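PDB 3A79: toll-like receptor 6, Variable lymphocyte receptor B from Mus musculus, which probably recognises diacylated microbial lipopeptides together with TLR2 through its leucine-rich-repeat ectodomain, here fused to a hagfish VLR fragment. Local coordinates for residues M335-T341 with F357-N363. Residues are numbered along the deposited sequence; the frame is centred on the assembly and turned at random.
Sequences MLSISDT and FLNFTQN. With NAG (2-acetamido-2-deoxy-beta-D-glucopyranose), chain G.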
loop_
_atom_site.group_PDB
_atom_site.type_symbol
_atom_site.label_atom_id
_atom_site.label_comp_id
_atom_site.label_asym_id
_atom_site.label_seq_id
_atom_site.Cartn_x
_atom_site.Cartn_y
_atom_site.Cartn_z
ATOM N N MET B 335 -10.192 -8.086 -24.234
ATOM C CA MET B 335 -9.897 -7.039 -23.265
ATOM C C MET B 335 -10.768 -7.077 -22.018
ATOM O O MET B 335 -11.994 -7.059 -22.109
ATOM C CB MET B 335 -10.016 -5.672 -23.920
ATOM C CG MET B 335 -9.302 -5.566 -25.235
ATOM S SD MET B 335 -9.874 -4.101 -26.089
ATOM C CE MET B 335 -9.360 -2.847 -24.906
ATOM N N LEU B 336 -10.116 -7.122 -20.857
ATOM C CA LEU B 336 -10.785 -7.031 -19.567
ATOM C C LEU B 336 -10.178 -5.908 -18.748
ATOM O O LEU B 336 -8.982 -5.928 -18.476
ATOM C CB LEU B 336 -10.646 -8.333 -18.786
ATOM C CG LEU B 336 -11.325 -8.307 -17.414
ATOM C CD1 LEU B 336 -12.810 -8.025 -17.558
ATOM C CD2 LEU B 336 -11.107 -9.609 -16.666
ATOM N N SER B 337 -11.002 -4.929 -18.379
ATOM C CA SER B 337 -10.621 -3.915 -17.404
ATOM C C SER B 337 -11.510 -4.037 -16.163
ATOM O O SER B 337 -12.730 -4.056 -16.272
ATOM C CB SER B 337 -10.756 -2.501 -17.988
ATOM O OG SER B 337 -9.908 -2.271 -19.104
ATOM N N ILE B 338 -10.901 -4.130 -14.985
ATOM C CA ILE B 338 -11.649 -4.016 -13.735
ATOM C C ILE B 338 -10.962 -3.046 -12.791
ATOM O O ILE B 338 -9.922 -3.376 -12.240
ATOM C CB ILE B 338 -11.741 -5.336 -12.998
ATOM C CG1 ILE B 338 -12.635 -6.318 -13.758
ATOM C CG2 ILE B 338 -12.258 -5.084 -11.581
ATOM C CD1 ILE B 338 -12.661 -7.708 -13.151
ATOM N N SER B 339 -11.556 -1.870 -12.586
ATOM C CA SER B 339 -10.886 -0.765 -11.881
ATOM C C SER B 339 -11.683 -0.136 -10.729
ATOM O O SER B 339 -12.911 -0.137 -10.728
ATOM C CB SER B 339 -10.510 0.334 -12.882
ATOM O OG SER B 339 -9.683 -0.176 -13.914
ATOM N N ASP B 340 -10.972 0.421 -9.757
ATOM C CA ASP B 340 -11.614 1.099 -8.631
ATOM C C ASP B 340 -12.578 0.183 -7.854
ATOM O O ASP B 340 -13.762 0.479 -7.708
ATOM C CB ASP B 340 -12.332 2.352 -9.125
ATOM C CG ASP B 340 -12.835 3.233 -7.997
ATOM O OD1 ASP B 340 -12.498 2.985 -6.812
ATOM O OD2 ASP B 340 -13.577 4.186 -8.317
ATOM N N THR B 341 -12.046 -0.923 -7.346
ATOM C CA THR B 341 -12.831 -1.907 -6.629
ATOM C C THR B 341 -12.059 -2.301 -5.387
ATOM O O THR B 341 -10.888 -1.967 -5.261
ATOM C CB THR B 341 -12.953 -3.164 -7.464
ATOM O OG1 THR B 341 -11.793 -3.972 -7.240
ATOM C CG2 THR B 341 -13.041 -2.811 -8.942
ATOM N N PHE B 357 -5.330 -7.716 -23.461
ATOM C CA PHE B 357 -5.362 -6.445 -22.760
ATOM C C PHE B 357 -5.951 -6.591 -21.365
ATOM O O PHE B 357 -7.058 -7.086 -21.192
ATOM C CB PHE B 357 -6.160 -5.431 -23.556
ATOM C CG PHE B 357 -6.294 -4.107 -22.878
ATOM C CD1 PHE B 357 -5.343 -3.120 -23.071
ATOM C CD2 PHE B 357 -7.382 -3.842 -22.056
ATOM C CE1 PHE B 357 -5.471 -1.894 -22.447
ATOM C CE2 PHE B 357 -7.516 -2.617 -21.430
ATOM C CZ PHE B 357 -6.557 -1.642 -21.622
ATOM N N LEU B 358 -5.191 -6.159 -20.367
ATOM C CA LEU B 358 -5.623 -6.235 -18.980
ATOM C C LEU B 358 -5.333 -4.918 -18.270
ATOM O O LEU B 358 -4.222 -4.402 -18.341
ATOM C CB LEU B 358 -4.943 -7.411 -18.281
ATOM C CG LEU B 358 -5.487 -8.772 -18.719
ATOM C CD1 LEU B 358 -4.738 -9.882 -18.030
ATOM C CD2 LEU B 358 -6.986 -8.885 -18.446
ATOM N N ASN B 359 -6.351 -4.368 -17.616
ATOM C CA ASN B 359 -6.264 -3.073 -16.953
ATOM C C ASN B 359 -6.976 -3.165 -15.617
ATOM O O ASN B 359 -8.192 -3.040 -15.547
ATOM C CB ASN B 359 -6.888 -1.984 -17.840
ATOM C CG ASN B 359 -6.921 -0.597 -17.181
ATOM O OD1 ASN B 359 -6.600 -0.438 -16.005
ATOM N ND2 ASN B 359 -7.332 0.414 -17.963
ATOM N N PHE B 360 -6.209 -3.418 -14.562
ATOM C CA PHE B 360 -6.751 -3.487 -13.210
ATOM C C PHE B 360 -6.290 -2.296 -12.391
ATOM O O PHE B 360 -5.534 -2.449 -11.433
ATOM C CB PHE B 360 -6.332 -4.787 -12.530
ATOM C CG PHE B 360 -6.761 -6.018 -13.277
ATOM C CD1 PHE B 360 -5.847 -6.755 -14.015
ATOM C CD2 PHE B 360 -8.085 -6.430 -13.257
ATOM C CE1 PHE B 360 -6.243 -7.887 -14.701
ATOM C CE2 PHE B 360 -8.488 -7.562 -13.942
ATOM C CZ PHE B 360 -7.566 -8.292 -14.666
ATOM N N THR B 361 -6.755 -1.110 -12.777
ATOM C CA THR B 361 -6.353 0.133 -12.123
ATOM C C THR B 361 -7.048 0.342 -10.782
ATOM O O THR B 361 -8.236 0.052 -10.626
ATOM C CB THR B 361 -6.634 1.374 -13.010
ATOM O OG1 THR B 361 -5.537 1.600 -13.899
ATOM C CG2 THR B 361 -6.809 2.603 -12.149
ATOM N N GLN B 362 -6.292 0.846 -9.817
ATOM C CA GLN B 362 -6.851 1.284 -8.549
ATOM C C GLN B 362 -7.674 0.217 -7.831
ATOM O O GLN B 362 -8.848 0.408 -7.534
ATOM C CB GLN B 362 -7.685 2.546 -8.746
ATOM C CG GLN B 362 -8.061 3.234 -7.442
ATOM C CD GLN B 362 -8.752 4.556 -7.676
ATOM O OE1 GLN B 362 -8.343 5.332 -8.537
ATOM N NE2 GLN B 362 -9.807 4.819 -6.917
ATOM N N ASN B 363 -7.046 -0.911 -7.544
ATOM C CA ASN B 363 -7.662 -1.898 -6.684
ATOM C C ASN B 363 -6.762 -2.072 -5.483
ATOM O O ASN B 363 -6.134 -1.123 -5.034
ATOM C CB ASN B 363 -7.828 -3.222 -7.423
ATOM C CG ASN B 363 -8.648 -3.079 -8.675
ATOM O OD1 ASN B 363 -8.205 -3.454 -9.758
ATOM N ND2 ASN B 363 -9.850 -2.519 -8.542
HETATM C C1 NAG G . -7.431 1.693 -17.293
HETATM C C2 NAG G . -7.419 2.751 -18.399
HETATM C C3 NAG G . -7.804 4.157 -17.929
HETATM C C4 NAG G . -8.966 4.177 -16.932
HETATM C C5 NAG G . -8.827 3.051 -15.909
HETATM C C6 NAG G . -10.091 2.935 -15.075
HETATM C C7 NAG G . -5.868 2.471 -20.270
HETATM C C8 NAG G . -4.473 2.717 -20.778
HETATM N N2 NAG G . -6.099 2.820 -18.999
HETATM O O3 NAG G . -8.102 4.977 -19.045
HETATM O O4 NAG G . -8.997 5.463 -16.316
HETATM O O5 NAG G . -8.615 1.805 -16.537
HETATM O O6 NAG G . -11.198 2.932 -15.948
HETATM O O7 NAG G . -6.726 1.972 -21.007
#
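Leu336 and Ile338 tie residues 335-341 to residues 357-363 in parallel register, the strand axes only 3° apart and 4.9 Å at closest approach. Leu336 N donates a hydrogen bond to Phe357 O (3.1 Å) and Leu336 O accepts one from Asn359 N; Ile338 N donates to Asn359 O. Beyond Asn359, Thr361 N donates to the hydroxyl Ser339 OG (3.3 Å), and Asp340 N to Thr361 O (2.9 Å).

Met335, Ser337, Phe357 and Asn359 share one face of the sheet. Bent at chi3 (62°), the Met335 chain folds its methyl CE over one face of the Phe357 ring, 4.0 Å from the centroid and displaced toward the rim, a CH-pi contact, with SD oblique to the ring in a Met-aromatic contact; Ser337 OG meets the same ring in plane at its edge. A serine in place of Phe357 would probably leave the Met335 methyl without its aromatic seat and open a gap beside Ser337 OG. Asn359 ND2 carries the N-linked sugar (1.4 Å to NAG C1), and its OD1 accepts Thr361 OG1 in the carbonyl plane at 3.1 Å, which should steady the glycosylated amide. On the opposite face Leu336 CB packs on Leu358 CD2; farther along, Ile338 CB meets Phe360 CD2 (3.8 Å), and Leu336 and Ile338 also touch Phe328 of helix 321-329. At the far end the Asp340 carboxylate runs alongside the Gln362 amide, planes 48° apart, but their firmer partners are His311 and Arg386.

The glycan-bearing face belongs to the Toll-like receptor 6 part of the fusion; successive parallel strands turning leucines inward characterise a leucine-rich-repeat solenoid.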